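Local coordinates for Dbv8 protein (Nonomuraea, PDB 4MFZ), which binds acyl-CoA and probably transfers its long aliphatic acyl chain to an amine of a glycopeptide antibiotic precursor, as a GNAT-family N-acyltransferase, at residues 258-263 and 327-332; 265-270 and 313-318; 286-291 and 331-336. One frame throughout, in Å; residues are numbered along the deposited sequence.

Interaction 1. Residues 258-263 and 327-332; sequences LLDPQL and RHWYQR. With MFK (decanoyl-CoA), chain B.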
loop_
_atom_site.group_PDB
_atom_site.type_symbol
_atom_site.label_atom_id
_atom_site.label_comp_id
_atom_site.label_asym_id
_atom_site.label_seq_id
_atom_site.Cartn_x
_atom_site.Cartn_y
_atom_site.Cartn_z
ATOM N N LEU A 258 12.878 0.126 -11.335
ATOM C CA LEU A 258 12.502 -0.290 -12.711
ATOM C C LEU A 258 12.924 0.698 -13.779
ATOM O O LEU A 258 12.921 0.364 -14.960
ATOM C CB LEU A 258 10.975 -0.411 -12.824
ATOM C CG LEU A 258 10.218 -1.524 -12.099
ATOM C CD1 LEU A 258 8.757 -1.143 -12.055
ATOM C CD2 LEU A 258 10.388 -2.845 -12.838
ATOM N N LEU A 259 13.225 1.932 -13.378
ATOM C CA LEU A 259 13.596 2.953 -14.359
ATOM C C LEU A 259 15.107 3.225 -14.440
ATOM O O LEU A 259 15.533 4.133 -15.143
ATOM C CB LEU A 259 12.841 4.256 -14.087
ATOM C CG LEU A 259 11.314 4.213 -14.097
ATOM C CD1 LEU A 259 10.748 5.539 -13.593
ATOM C CD2 LEU A 259 10.788 3.888 -15.491
ATOM N N ASP A 260 15.900 2.446 -13.703
ATOM C CA ASP A 260 17.361 2.552 -13.708
ATOM C C ASP A 260 17.912 2.131 -15.070
ATOM O O ASP A 260 17.725 0.961 -15.467
ATOM C CB ASP A 260 17.929 1.626 -12.632
ATOM C CG ASP A 260 19.439 1.782 -12.432
ATOM O OD1 ASP A 260 20.133 2.381 -13.303
ATOM O OD2 ASP A 260 19.931 1.310 -11.370
ATOM N N PRO A 261 18.605 3.057 -15.781
ATOM C CA PRO A 261 19.165 2.664 -17.097
ATOM C C PRO A 261 20.021 1.383 -17.064
ATOM O O PRO A 261 20.028 0.634 -18.054
ATOM C CB PRO A 261 20.026 3.870 -17.507
ATOM C CG PRO A 261 19.372 5.042 -16.794
ATOM C CD PRO A 261 18.778 4.500 -15.506
ATOM N N GLN A 262 20.722 1.136 -15.955
ATOM C CA GLN A 262 21.620 -0.048 -15.807
ATOM C C GLN A 262 20.975 -1.432 -16.049
ATOM O O GLN A 262 21.674 -2.422 -16.289
ATOM C CB GLN A 262 22.248 -0.061 -14.407
ATOM C CG GLN A 262 23.042 1.186 -14.072
ATOM C CD GLN A 262 23.696 1.091 -12.708
ATOM O OE1 GLN A 262 23.041 1.243 -11.664
ATOM N NE2 GLN A 262 24.989 0.824 -12.707
ATOM N N LEU A 263 19.653 -1.505 -15.950
ATOM C CA LEU A 263 18.941 -2.753 -16.155
ATOM C C LEU A 263 19.162 -3.245 -17.579
ATOM O O LEU A 263 19.158 -4.458 -17.818
ATOM C CB LEU A 263 17.444 -2.607 -15.855
ATOM C CG LEU A 263 16.998 -2.485 -14.393
ATOM C CD1 LEU A 263 15.488 -2.223 -14.267
ATOM C CD2 LEU A 263 17.385 -3.719 -13.580
ATOM N N ARG A 327 29.330 -2.759 -7.316
ATOM C CA ARG A 327 28.569 -1.743 -8.075
ATOM C C ARG A 327 27.208 -1.438 -7.434
ATOM O O ARG A 327 26.795 -2.142 -6.524
ATOM C CB ARG A 327 28.407 -2.184 -9.528
ATOM C CG ARG A 327 29.736 -2.280 -10.251
ATOM C CD ARG A 327 29.594 -2.846 -11.655
ATOM N NE ARG A 327 28.895 -1.913 -12.536
ATOM C CZ ARG A 327 28.468 -2.215 -13.763
ATOM N NH1 ARG A 327 28.661 -3.430 -14.273
ATOM N NH2 ARG A 327 27.836 -1.297 -14.483
ATOM N N HIS A 328 26.516 -0.405 -7.909
ATOM C CA HIS A 328 25.266 0.055 -7.256
ATOM C C HIS A 328 24.061 0.250 -8.127
ATOM O O HIS A 328 24.181 0.591 -9.295
ATOM C CB HIS A 328 25.523 1.314 -6.423
ATOM C CG HIS A 328 26.450 1.068 -5.260
ATOM N ND1 HIS A 328 27.779 1.299 -5.332
ATOM C CD2 HIS A 328 26.208 0.525 -3.993
ATOM C CE1 HIS A 328 28.359 0.951 -4.155
ATOM N NE2 HIS A 328 27.393 0.472 -3.339
ATOM N N TRP A 329 22.885 0.063 -7.524
ATOM C CA TRP A 329 21.602 0.295 -8.187
ATOM C C TRP A 329 21.008 1.620 -7.823
ATOM O O TRP A 329 21.144 2.072 -6.689
ATOM C CB TRP A 329 20.633 -0.808 -7.800
ATOM C CG TRP A 329 21.088 -2.149 -8.305
ATOM C CD1 TRP A 329 21.709 -3.168 -7.580
ATOM C CD2 TRP A 329 21.005 -2.637 -9.680
ATOM N NE1 TRP A 329 21.994 -4.245 -8.399
ATOM C CE2 TRP A 329 21.593 -3.988 -9.676
ATOM C CE3 TRP A 329 20.505 -2.117 -10.874
ATOM C CZ2 TRP A 329 21.663 -4.766 -10.828
ATOM C CZ3 TRP A 329 20.588 -2.909 -12.030
ATOM C CH2 TRP A 329 21.144 -4.208 -12.004
ATOM N N TYR A 330 20.313 2.239 -8.782
ATOM C CA TYR A 330 19.603 3.515 -8.548
ATOM C C TYR A 330 18.100 3.443 -8.832
ATOM O O TYR A 330 17.653 2.680 -9.680
ATOM C CB TYR A 330 20.269 4.661 -9.340
ATOM C CG TYR A 330 21.717 4.782 -8.959
ATOM C CD1 TYR A 330 22.101 5.551 -7.856
ATOM C CD2 TYR A 330 22.703 4.068 -9.648
ATOM C CE1 TYR A 330 23.430 5.635 -7.466
ATOM C CE2 TYR A 330 24.030 4.141 -9.265
ATOM C CZ TYR A 330 24.384 4.922 -8.173
ATOM O OH TYR A 330 25.701 4.999 -7.788
ATOM N N GLN A 331 17.324 4.222 -8.085
ATOM C CA GLN A 331 15.940 4.504 -8.412
ATOM C C GLN A 331 15.904 5.738 -9.289
ATOM O O GLN A 331 16.708 6.660 -9.091
ATOM C CB GLN A 331 15.181 4.840 -7.150
ATOM C CG GLN A 331 14.960 3.669 -6.219
ATOM C CD GLN A 331 13.983 4.040 -5.139
ATOM O OE1 GLN A 331 12.834 3.600 -5.130
ATOM N NE2 GLN A 331 14.420 4.897 -4.243
ATOM N N ARG A 332 14.979 5.784 -10.242
ATOM C CA ARG A 332 14.754 7.024 -10.998
ATOM C C ARG A 332 13.293 7.422 -10.926
ATOM O O ARG A 332 12.415 6.561 -10.787
ATOM C CB ARG A 332 15.211 6.925 -12.470
ATOM C CG ARG A 332 16.559 6.248 -12.694
ATOM C CD ARG A 332 17.751 7.159 -12.436
ATOM N NE ARG A 332 18.092 7.867 -13.659
ATOM C CZ ARG A 332 17.697 9.099 -13.921
ATOM N NH1 ARG A 332 16.983 9.737 -13.035
ATOM N NH2 ARG A 332 18.015 9.688 -15.055
HETATM C CCG MFK B . 7.755 -0.907 -17.076
HETATM C CCF MFK B . 7.172 0.467 -17.402
HETATM C CCE MFK B . 6.614 1.087 -16.140
HETATM C CCD MFK B . 7.754 1.711 -15.374
HETATM C CCC MFK B . 7.179 2.772 -14.457
HETATM C CCB MFK B . 7.414 2.391 -13.016
HETATM C CCA MFK B . 7.148 3.622 -12.169
HETATM C CBZ MFK B . 5.935 3.340 -11.297
HETATM C CAK MFK B . 6.365 3.257 -9.845
HETATM C CAJ MFK B . 6.089 1.847 -9.303
HETATM O OAL MFK B . 5.121 1.178 -9.678
HETATM S SAI MFK B . 7.252 1.324 -8.102
HETATM C CAH MFK B . 6.705 -0.398 -7.737
HETATM C CAG MFK B . 7.039 -1.373 -8.872
HETATM N NAF MFK B . 6.467 -2.675 -8.490
HETATM C CAE MFK B . 7.211 -3.786 -8.335
HETATM O OAM MFK B . 8.422 -3.839 -8.540
HETATM C CAD MFK B . 6.419 -5.042 -7.915
HETATM C CAC MFK B . 7.321 -6.288 -8.005
HETATM N NAB MFK B . 7.868 -6.444 -9.369
HETATM C CAA MFK B . 7.259 -7.286 -10.216
HETATM O OAO MFK B . 6.250 -7.938 -9.906
HETATM C CAN MFK B . 7.897 -7.448 -11.604
HETATM O OAU MFK B . 9.225 -6.874 -11.631
HETATM C CAP MFK B . 7.029 -6.879 -12.747
HETATM C CAR MFK B . 6.753 -5.404 -12.494
HETATM C CAS MFK B . 5.689 -7.595 -12.885
HETATM C CAQ MFK B . 7.791 -7.023 -14.062
HETATM O OAT MFK B . 8.048 -8.396 -14.261
HETATM P PAV MFK B . 8.158 -9.053 -15.729
HETATM O OAX MFK B . 6.991 -8.705 -16.555
HETATM O OAW MFK B . 8.510 -10.493 -15.554
HETATM O OAY MFK B . 9.440 -8.213 -16.220
HETATM P PAZ MFK B . 10.442 -8.570 -17.422
HETATM O OBA MFK B . 11.222 -7.231 -17.717
HETATM O OBB MFK B . 9.772 -9.078 -18.638
HETATM O "O5'" MFK B . 11.591 -9.486 -16.763
HETATM C "C5'" MFK B . 12.706 -9.970 -17.477
HETATM C "C4'" MFK B . 13.500 -10.872 -16.526
HETATM O "O4'" MFK B . 13.596 -10.379 -15.132
HETATM C "C3'" MFK B . 12.847 -12.226 -16.387
HETATM O "O3'" MFK B . 13.887 -13.174 -16.146
HETATM P PBV MFK B . 13.866 -14.575 -16.964
HETATM O OBW MFK B . 12.673 -15.350 -16.266
HETATM O OBY MFK B . 15.291 -15.261 -16.594
HETATM O OBX MFK B . 13.561 -14.484 -18.390
HETATM C "C2'" MFK B . 11.984 -12.017 -15.140
HETATM O "O2'" MFK B . 11.586 -13.222 -14.513
HETATM C "C1'" MFK B . 12.922 -11.276 -14.235
HETATM N N9 MFK B . 12.178 -10.499 -13.209
HETATM C C8 MFK B . 11.506 -9.359 -13.408
HETATM N N7 MFK B . 10.991 -8.978 -12.231
HETATM C C5 MFK B . 11.393 -9.852 -11.296
HETATM C C4 MFK B . 12.122 -10.787 -11.913
HETATM N N3 MFK B . 12.693 -11.778 -11.212
HETATM C C2 MFK B . 12.481 -12.010 -9.760
HETATM N N1 MFK B . 11.656 -10.921 -9.199
HETATM C C6 MFK B . 11.179 -9.930 -9.966
HETATM N N6 MFK B . 10.448 -8.971 -9.401
#
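Trp329 sets its benzo ring beside Leu263: Leu263 CD2 lies 3.6 Å from Trp329 CZ3, the two side chains crossing at about a right angle. Helix 314-324 packs against the same indole through Leu323. At the edge of the ring, near its plane, Asp260 OD2 comes within 3.5 Å of Trp329 CE3. The same oxygen takes the backbone N-H of Tyr330 at 2.8 Å, an almost straight bond (169°) that arrives from above the carboxylate plane. The carboxylate reaches the strand because Asp260 CG is anti to its own backbone N (chi1 -173°). Its other oxygen, OD1, accepts from Gln262 N at 3.0 Å and closes an Asx turn, so one acidic group both shapes the loop after strand 251-256 and ties it to the start of strand 330-337 in the GNAT-like domain. Further on, Arg332 folds back over the loop: CG sits 3.4 Å from Leu259 O, and its NE has Pro261 CD at the guanidinium edge, while NH1 is bonded to Leu283 O. Leu259 CD1 touches Arg332 O, and its other methyl, CD2, lies 3.7 Å from CCD of the decanoyl chain of the bound decanoyl-CoA.

Interaction 2. Residues 265-270 and 313-318; sequences EYLAED and STLEKA. With MFK (decanoyl-CoA), chain B.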
loop_
_atom_site.group_PDB
_atom_site.type_symbol
_atom_site.label_atom_id
_atom_site.label_comp_id
_atom_site.label_asym_id
_atom_site.label_seq_id
_atom_site.Cartn_x
_atom_site.Cartn_y
_atom_site.Cartn_z
ATOM N N GLU A 265 21.814 -3.370 -19.100
ATOM C CA GLU A 265 23.089 -4.082 -19.134
ATOM C C GLU A 265 22.888 -5.594 -18.928
ATOM O O GLU A 265 23.719 -6.422 -19.349
ATOM C CB GLU A 265 24.019 -3.528 -18.051
ATOM C CG GLU A 265 25.459 -3.336 -18.509
ATOM C CD GLU A 265 26.479 -3.352 -17.376
ATOM O OE1 GLU A 265 26.379 -2.529 -16.441
ATOM O OE2 GLU A 265 27.406 -4.187 -17.442
ATOM N N TYR A 266 21.761 -5.939 -18.315
ATOM C CA TYR A 266 21.517 -7.272 -17.785
ATOM C C TYR A 266 20.358 -8.026 -18.391
ATOM O O TYR A 266 20.450 -9.224 -18.589
ATOM C CB TYR A 266 21.283 -7.171 -16.285
ATOM C CG TYR A 266 22.549 -6.784 -15.546
ATOM C CD1 TYR A 266 23.563 -7.727 -15.324
ATOM C CD2 TYR A 266 22.758 -5.465 -15.102
ATOM C CE1 TYR A 266 24.732 -7.376 -14.663
ATOM C CE2 TYR A 266 23.928 -5.112 -14.430
ATOM C CZ TYR A 266 24.905 -6.069 -14.213
ATOM O OH TYR A 266 26.073 -5.754 -13.545
ATOM N N LEU A 267 19.269 -7.320 -18.661
ATOM C CA LEU A 267 18.024 -7.957 -19.052
ATOM C C LEU A 267 18.013 -8.189 -20.541
ATOM O O LEU A 267 18.682 -7.476 -21.289
ATOM C CB LEU A 267 16.823 -7.108 -18.644
ATOM C CG LEU A 267 16.614 -6.797 -17.173
ATOM C CD1 LEU A 267 15.337 -5.975 -17.051
ATOM C CD2 LEU A 267 16.566 -8.041 -16.282
ATOM N N ALA A 268 17.256 -9.198 -20.954
ATOM C CA ALA A 268 17.219 -9.626 -22.346
ATOM C C ALA A 268 16.392 -8.670 -23.193
ATOM O O ALA A 268 15.547 -7.913 -22.681
ATOM C CB ALA A 268 16.693 -11.052 -22.459
ATOM N N GLU A 269 16.642 -8.716 -24.498
ATOM C CA GLU A 269 16.050 -7.777 -25.437
ATOM C C GLU A 269 14.521 -7.723 -25.386
ATOM O O GLU A 269 13.943 -6.659 -25.543
ATOM C CB GLU A 269 16.538 -8.059 -26.855
ATOM C CG GLU A 269 18.015 -7.733 -27.042
ATOM C CD GLU A 269 18.335 -7.102 -28.397
ATOM O OE1 GLU A 269 17.576 -7.325 -29.380
ATOM O OE2 GLU A 269 19.360 -6.379 -28.469
ATOM N N ASP A 270 13.863 -8.848 -25.141
ATOM C CA ASP A 270 12.399 -8.845 -25.096
ATOM C C ASP A 270 11.779 -8.533 -23.699
ATOM O O ASP A 270 10.586 -8.780 -23.474
ATOM C CB ASP A 270 11.855 -10.170 -25.647
ATOM C CG ASP A 270 12.165 -11.349 -24.748
ATOM O OD1 ASP A 270 13.033 -11.241 -23.840
ATOM O OD2 ASP A 270 11.535 -12.399 -24.951
ATOM N N SER A 313 15.940 -16.292 -11.803
ATOM C CA SER A 313 15.686 -15.417 -12.949
ATOM C C SER A 313 16.937 -14.641 -13.316
ATOM O O SER A 313 17.856 -14.501 -12.503
ATOM C CB SER A 313 14.515 -14.469 -12.668
ATOM O OG SER A 313 14.919 -13.361 -11.868
ATOM N N THR A 314 16.979 -14.140 -14.545
ATOM C CA THR A 314 18.134 -13.372 -14.966
ATOM C C THR A 314 18.221 -12.093 -14.155
ATOM O O THR A 314 19.312 -11.624 -13.909
ATOM C CB THR A 314 18.214 -13.082 -16.493
ATOM O OG1 THR A 314 18.004 -11.699 -16.741
ATOM C CG2 THR A 314 17.256 -13.928 -17.324
ATOM N N LEU A 315 17.093 -11.551 -13.689
ATOM C CA LEU A 315 17.153 -10.388 -12.791
ATOM C C LEU A 315 17.752 -10.687 -11.401
ATOM O O LEU A 315 18.536 -9.879 -10.876
ATOM C CB LEU A 315 15.794 -9.706 -12.651
ATOM C CG LEU A 315 15.752 -8.469 -11.753
ATOM C CD1 LEU A 315 16.747 -7.393 -12.194
ATOM C CD2 LEU A 315 14.340 -7.915 -11.755
ATOM N N GLU A 316 17.357 -11.813 -10.798
ATOM C CA GLU A 316 17.923 -12.251 -9.509
ATOM C C GLU A 316 19.445 -12.387 -9.595
ATOM O O GLU A 316 20.182 -11.890 -8.709
ATOM C CB GLU A 316 17.290 -13.573 -9.038
ATOM C CG GLU A 316 15.796 -13.487 -8.751
ATOM C CD GLU A 316 15.144 -14.842 -8.508
ATOM O OE1 GLU A 316 15.646 -15.900 -8.979
ATOM O OE2 GLU A 316 14.093 -14.851 -7.839
ATOM N N LYS A 317 19.905 -13.034 -10.674
ATOM C CA LYS A 317 21.330 -13.196 -10.957
ATOM C C LYS A 317 21.995 -11.819 -11.068
ATOM O O LYS A 317 22.981 -11.555 -10.365
ATOM C CB LYS A 317 21.539 -14.018 -12.247
ATOM C CG LYS A 317 21.328 -15.518 -12.073
ATOM C CD LYS A 317 21.468 -16.237 -13.403
ATOM C CE LYS A 317 20.641 -17.519 -13.430
ATOM N NZ LYS A 317 20.903 -18.331 -14.658
ATOM N N ALA A 318 21.417 -10.953 -11.914
ATOM C CA ALA A 318 21.890 -9.573 -12.137
ATOM C C ALA A 318 22.008 -8.738 -10.866
ATOM O O ALA A 318 23.005 -8.043 -10.686
ATOM C CB ALA A 318 20.989 -8.832 -13.119
HETATM C CCG MFK B . 7.755 -0.907 -17.076
HETATM C CCF MFK B . 7.172 0.467 -17.402
HETATM C CCE MFK B . 6.614 1.087 -16.140
HETATM C CCD MFK B . 7.754 1.711 -15.374
HETATM C CCC MFK B . 7.179 2.772 -14.457
HETATM C CCB MFK B . 7.414 2.391 -13.016
HETATM C CCA MFK B . 7.148 3.622 -12.169
HETATM C CBZ MFK B . 5.935 3.340 -11.297
HETATM C CAK MFK B . 6.365 3.257 -9.845
HETATM C CAJ MFK B . 6.089 1.847 -9.303
HETATM O OAL MFK B . 5.121 1.178 -9.678
HETATM S SAI MFK B . 7.252 1.324 -8.102
HETATM C CAH MFK B . 6.705 -0.398 -7.737
HETATM C CAG MFK B . 7.039 -1.373 -8.872
HETATM N NAF MFK B . 6.467 -2.675 -8.490
HETATM C CAE MFK B . 7.211 -3.786 -8.335
HETATM O OAM MFK B . 8.422 -3.839 -8.540
HETATM C CAD MFK B . 6.419 -5.042 -7.915
HETATM C CAC MFK B . 7.321 -6.288 -8.005
HETATM N NAB MFK B . 7.868 -6.444 -9.369
HETATM C CAA MFK B . 7.259 -7.286 -10.216
HETATM O OAO MFK B . 6.250 -7.938 -9.906
HETATM C CAN MFK B . 7.897 -7.448 -11.604
HETATM O OAU MFK B . 9.225 -6.874 -11.631
HETATM C CAP MFK B . 7.029 -6.879 -12.747
HETATM C CAR MFK B . 6.753 -5.404 -12.494
HETATM C CAS MFK B . 5.689 -7.595 -12.885
HETATM C CAQ MFK B . 7.791 -7.023 -14.062
HETATM O OAT MFK B . 8.048 -8.396 -14.261
HETATM P PAV MFK B . 8.158 -9.053 -15.729
HETATM O OAX MFK B . 6.991 -8.705 -16.555
HETATM O OAW MFK B . 8.510 -10.493 -15.554
HETATM O OAY MFK B . 9.440 -8.213 -16.220
HETATM P PAZ MFK B . 10.442 -8.570 -17.422
HETATM O OBA MFK B . 11.222 -7.231 -17.717
HETATM O OBB MFK B . 9.772 -9.078 -18.638
HETATM O "O5'" MFK B . 11.591 -9.486 -16.763
HETATM C "C5'" MFK B . 12.706 -9.970 -17.477
HETATM C "C4'" MFK B . 13.500 -10.872 -16.526
HETATM O "O4'" MFK B . 13.596 -10.379 -15.132
HETATM C "C3'" MFK B . 12.847 -12.226 -16.387
HETATM O "O3'" MFK B . 13.887 -13.174 -16.146
HETATM P PBV MFK B . 13.866 -14.575 -16.964
HETATM O OBW MFK B . 12.673 -15.350 -16.266
HETATM O OBY MFK B . 15.291 -15.261 -16.594
HETATM O OBX MFK B . 13.561 -14.484 -18.390
HETATM C "C2'" MFK B . 11.984 -12.017 -15.140
HETATM O "O2'" MFK B . 11.586 -13.222 -14.513
HETATM C "C1'" MFK B . 12.922 -11.276 -14.235
HETATM N N9 MFK B . 12.178 -10.499 -13.209
HETATM C C8 MFK B . 11.506 -9.359 -13.408
HETATM N N7 MFK B . 10.991 -8.978 -12.231
HETATM C C5 MFK B . 11.393 -9.852 -11.296
HETATM C C4 MFK B . 12.122 -10.787 -11.913
HETATM N N3 MFK B . 12.693 -11.778 -11.212
HETATM C C2 MFK B . 12.481 -12.010 -9.760
HETATM N N1 MFK B . 11.656 -10.921 -9.199
HETATM C C6 MFK B . 11.179 -9.930 -9.966
HETATM N N6 MFK B . 10.448 -8.971 -9.401
#
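Tyr266 and Ala318 make the tight part of this contact: Ala318 CB presses on the root of the tyrosine ring, 3.5 Å from Tyr266 CG and close to its CB and CD1 as well, while Ala318 O lies over one face. His322, one helical turn further along helix 314-324, meets the same ring nearly at right angles. The packing loosens toward the N-terminal end of that helix. Leu267 CD2 stands 4.1 Å from Leu315 CB and about as far from Thr314 OG1, and beyond Leu267 the loop runs through Ala268 to Glu269 and Asp270 on the open, solvent side. Decanoyl-CoA packs against Leu315 and Leu267. With CG anti to its backbone N (chi1 -179°), Leu315 brings CD2 to 3.5 Å from N7 of the adenine, and its CB lies 3.4 Å from the ribose O4'. Ser313 gives its hydroxyl proton to adenine N3 (OG to N3, 2.8 Å). Its OG also accepts from Glu316 N at 3.1 Å, and Glu316 OE1 takes the N-H of Ser313 at 2.9 Å, the reciprocal pair of a capping box. The cap therefore satisfies amides at the start of helix 314-324 and holds the serine hydroxyl where it donates to adenine N3. Between the protein segments the chemistry is apolar, which implies that fit of shape joins loop to helix, while the hydrogen bonding is directed to the acyl donor.

Interaction 3. Residues 286-291 and 331-336; sequences EPQDGD and QRSGRI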
loop_
_atom_site.group_PDB
_atom_site.type_symbol
_atom_site.label_atom_id
_atom_site.label_comp_id
_atom_site.label_asym_id
_atom_site.label_seq_id
_atom_site.Cartn_x
_atom_site.Cartn_y
_atom_site.Cartn_z
ATOM N N GLU A 286 19.095 14.701 -8.516
ATOM C CA GLU A 286 20.182 14.154 -7.690
ATOM C C GLU A 286 20.110 12.619 -7.531
ATOM O O GLU A 286 19.010 12.047 -7.424
ATOM C CB GLU A 286 20.151 14.853 -6.333
ATOM C CG GLU A 286 21.292 14.539 -5.385
ATOM C CD GLU A 286 21.077 15.179 -4.028
ATOM O OE1 GLU A 286 20.027 15.839 -3.841
ATOM O OE2 GLU A 286 21.954 15.020 -3.149
ATOM N N PRO A 287 21.278 11.938 -7.525
ATOM C CA PRO A 287 21.200 10.466 -7.456
ATOM C C PRO A 287 20.303 9.917 -6.314
ATOM O O PRO A 287 20.304 10.457 -5.189
ATOM C CB PRO A 287 22.670 10.051 -7.296
ATOM C CG PRO A 287 23.438 11.161 -7.967
ATOM C CD PRO A 287 22.670 12.417 -7.659
ATOM N N GLN A 288 19.525 8.875 -6.617
ATOM C CA GLN A 288 18.703 8.209 -5.611
ATOM C C GLN A 288 19.152 6.766 -5.419
ATOM O O GLN A 288 19.010 5.944 -6.327
ATOM C CB GLN A 288 17.228 8.232 -6.011
ATOM C CG GLN A 288 16.604 9.617 -6.076
ATOM C CD GLN A 288 15.143 9.556 -6.485
ATOM O OE1 GLN A 288 14.794 9.837 -7.638
ATOM N NE2 GLN A 288 14.283 9.164 -5.552
ATOM N N ASP A 289 19.678 6.464 -4.236
ATOM C CA ASP A 289 20.252 5.147 -3.946
ATOM C C ASP A 289 19.178 4.086 -4.050
ATOM O O ASP A 289 18.079 4.261 -3.550
ATOM C CB ASP A 289 20.871 5.125 -2.550
ATOM C CG ASP A 289 21.992 6.133 -2.391
ATOM O OD1 ASP A 289 22.499 6.643 -3.417
ATOM O OD2 ASP A 289 22.372 6.418 -1.233
ATOM N N GLY A 290 19.486 2.991 -4.731
ATOM C CA GLY A 290 18.471 1.984 -5.010
ATOM C C GLY A 290 18.780 0.565 -4.595
ATOM O O GLY A 290 18.020 -0.350 -4.934
ATOM N N ASP A 291 19.877 0.358 -3.865
ATOM C CA ASP A 291 20.218 -1.001 -3.424
ATOM C C ASP A 291 19.126 -1.585 -2.534
ATOM O O ASP A 291 18.658 -2.699 -2.775
ATOM C CB ASP A 291 21.576 -1.050 -2.706
ATOM C CG ASP A 291 22.760 -0.717 -3.624
ATOM O OD1 ASP A 291 22.610 -0.633 -4.865
ATOM O OD2 ASP A 291 23.870 -0.568 -3.078
ATOM N N GLN A 331 17.324 4.222 -8.085
ATOM C CA GLN A 331 15.940 4.504 -8.412
ATOM C C GLN A 331 15.904 5.738 -9.289
ATOM O O GLN A 331 16.708 6.660 -9.091
ATOM C CB GLN A 331 15.181 4.840 -7.150
ATOM C CG GLN A 331 14.960 3.669 -6.219
ATOM C CD GLN A 331 13.983 4.040 -5.139
ATOM O OE1 GLN A 331 12.834 3.600 -5.130
ATOM N NE2 GLN A 331 14.420 4.897 -4.243
ATOM N N ARG A 332 14.979 5.784 -10.242
ATOM C CA ARG A 332 14.754 7.024 -10.998
ATOM C C ARG A 332 13.293 7.422 -10.926
ATOM O O ARG A 332 12.415 6.561 -10.787
ATOM C CB ARG A 332 15.211 6.925 -12.470
ATOM C CG ARG A 332 16.559 6.248 -12.694
ATOM C CD ARG A 332 17.751 7.159 -12.436
ATOM N NE ARG A 332 18.092 7.867 -13.659
ATOM C CZ ARG A 332 17.697 9.099 -13.921
ATOM N NH1 ARG A 332 16.983 9.737 -13.035
ATOM N NH2 ARG A 332 18.015 9.688 -15.055
ATOM N N SER A 333 13.057 8.730 -11.026
ATOM C CA SER A 333 11.726 9.302 -11.104
ATOM C C SER A 333 11.378 9.552 -12.547
ATOM O O SER A 333 12.223 9.954 -13.343
ATOM C CB SER A 333 11.666 10.623 -10.324
ATOM O OG SER A 333 11.928 10.359 -8.968
ATOM N N GLY A 334 10.134 9.291 -12.904
ATOM C CA GLY A 334 9.734 9.441 -14.294
ATOM C C GLY A 334 8.316 9.972 -14.385
ATOM O O GLY A 334 7.622 9.993 -13.379
ATOM N N ARG A 335 7.904 10.391 -15.583
ATOM C CA ARG A 335 6.503 10.755 -15.857
ATOM C C ARG A 335 6.028 10.215 -17.210
ATOM O O ARG A 335 6.821 10.068 -18.127
ATOM C CB ARG A 335 6.305 12.273 -15.941
ATOM C CG ARG A 335 6.743 13.126 -14.770
ATOM C CD ARG A 335 6.699 14.596 -15.195
ATOM N NE ARG A 335 7.170 14.740 -16.583
ATOM C CZ ARG A 335 6.525 15.362 -17.569
ATOM N NH1 ARG A 335 5.364 15.969 -17.348
ATOM N NH2 ARG A 335 7.063 15.393 -18.782
ATOM N N ILE A 336 4.722 9.995 -17.318
ATOM C CA ILE A 336 3.985 9.967 -18.592
ATOM C C ILE A 336 3.121 11.261 -18.768
ATOM O O ILE A 336 2.706 11.801 -17.770
ATOM C CB ILE A 336 2.987 8.777 -18.573
ATOM C CG1 ILE A 336 3.668 7.444 -18.280
ATOM C CG2 ILE A 336 2.257 8.675 -19.893
ATOM C CD1 ILE A 336 2.679 6.364 -17.866
#
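The end of the edge strand 281-289 meets the beginning of strand 330-337 here, at one border of the mixed sheet of the GNAT-like domain. Gln331 N donates to Gln288 O at 3.0 Å (N-H...O 151°). The two glutamines emerge on the same face of the sheet, their CB atoms 4.1 Å apart, and Gln288 CB also rests 3.5 Å from Gln331 O. Beyond CB the two side chains diverge. Gln288 has CG beside its backbone N (chi1 -65°) and is extended beyond it, which carries its amide along the neighbouring strand to Ser333, where OE1 lies 3.2 Å from OG; that hydroxyl is hydrogen-bonded to Thr255 OG1 on strand 251-256. Gln331 instead lies along the backbone of the departing strand, its CG 4.1 Å from both Gly290 CA and Asp289 O, with NE2 3.8 Å from the same carbonyl oxygen. Gly290 packs closely on the strand, its CA 4.0 Å from Gln331 N, and stands at the N-cap of helix 291-299. This is an antiparallel sheet margin whose edge strand, interrupted by a bulge or short loop, bonds to strand 330-337 again before the helix begins.

Overall arrangement
All three contacts lie in the GNAT-like C-terminal domain. Interactions 1 and 3 share Gln331 and Arg332, end on the same strand and have centres about 8 Å apart: strand 330-337 faces the 258-263 loop in one and edge strand 281-289 in the other. Interaction 2, centred about 13 Å from interaction 1, is nested within the loop that interaction 1 closes, and an Arg327-Glu265 salt bridge links them. Interactions 2 and 3, centres about 19 Å apart, do not touch; their segments alternate along the chain. Helix 314-324 is followed by strand 330-337; Ser313 and Leu315 meet the adenine end of decanoyl-CoA, while Leu258 and Leu259 lie against its pantetheine and acyl parts.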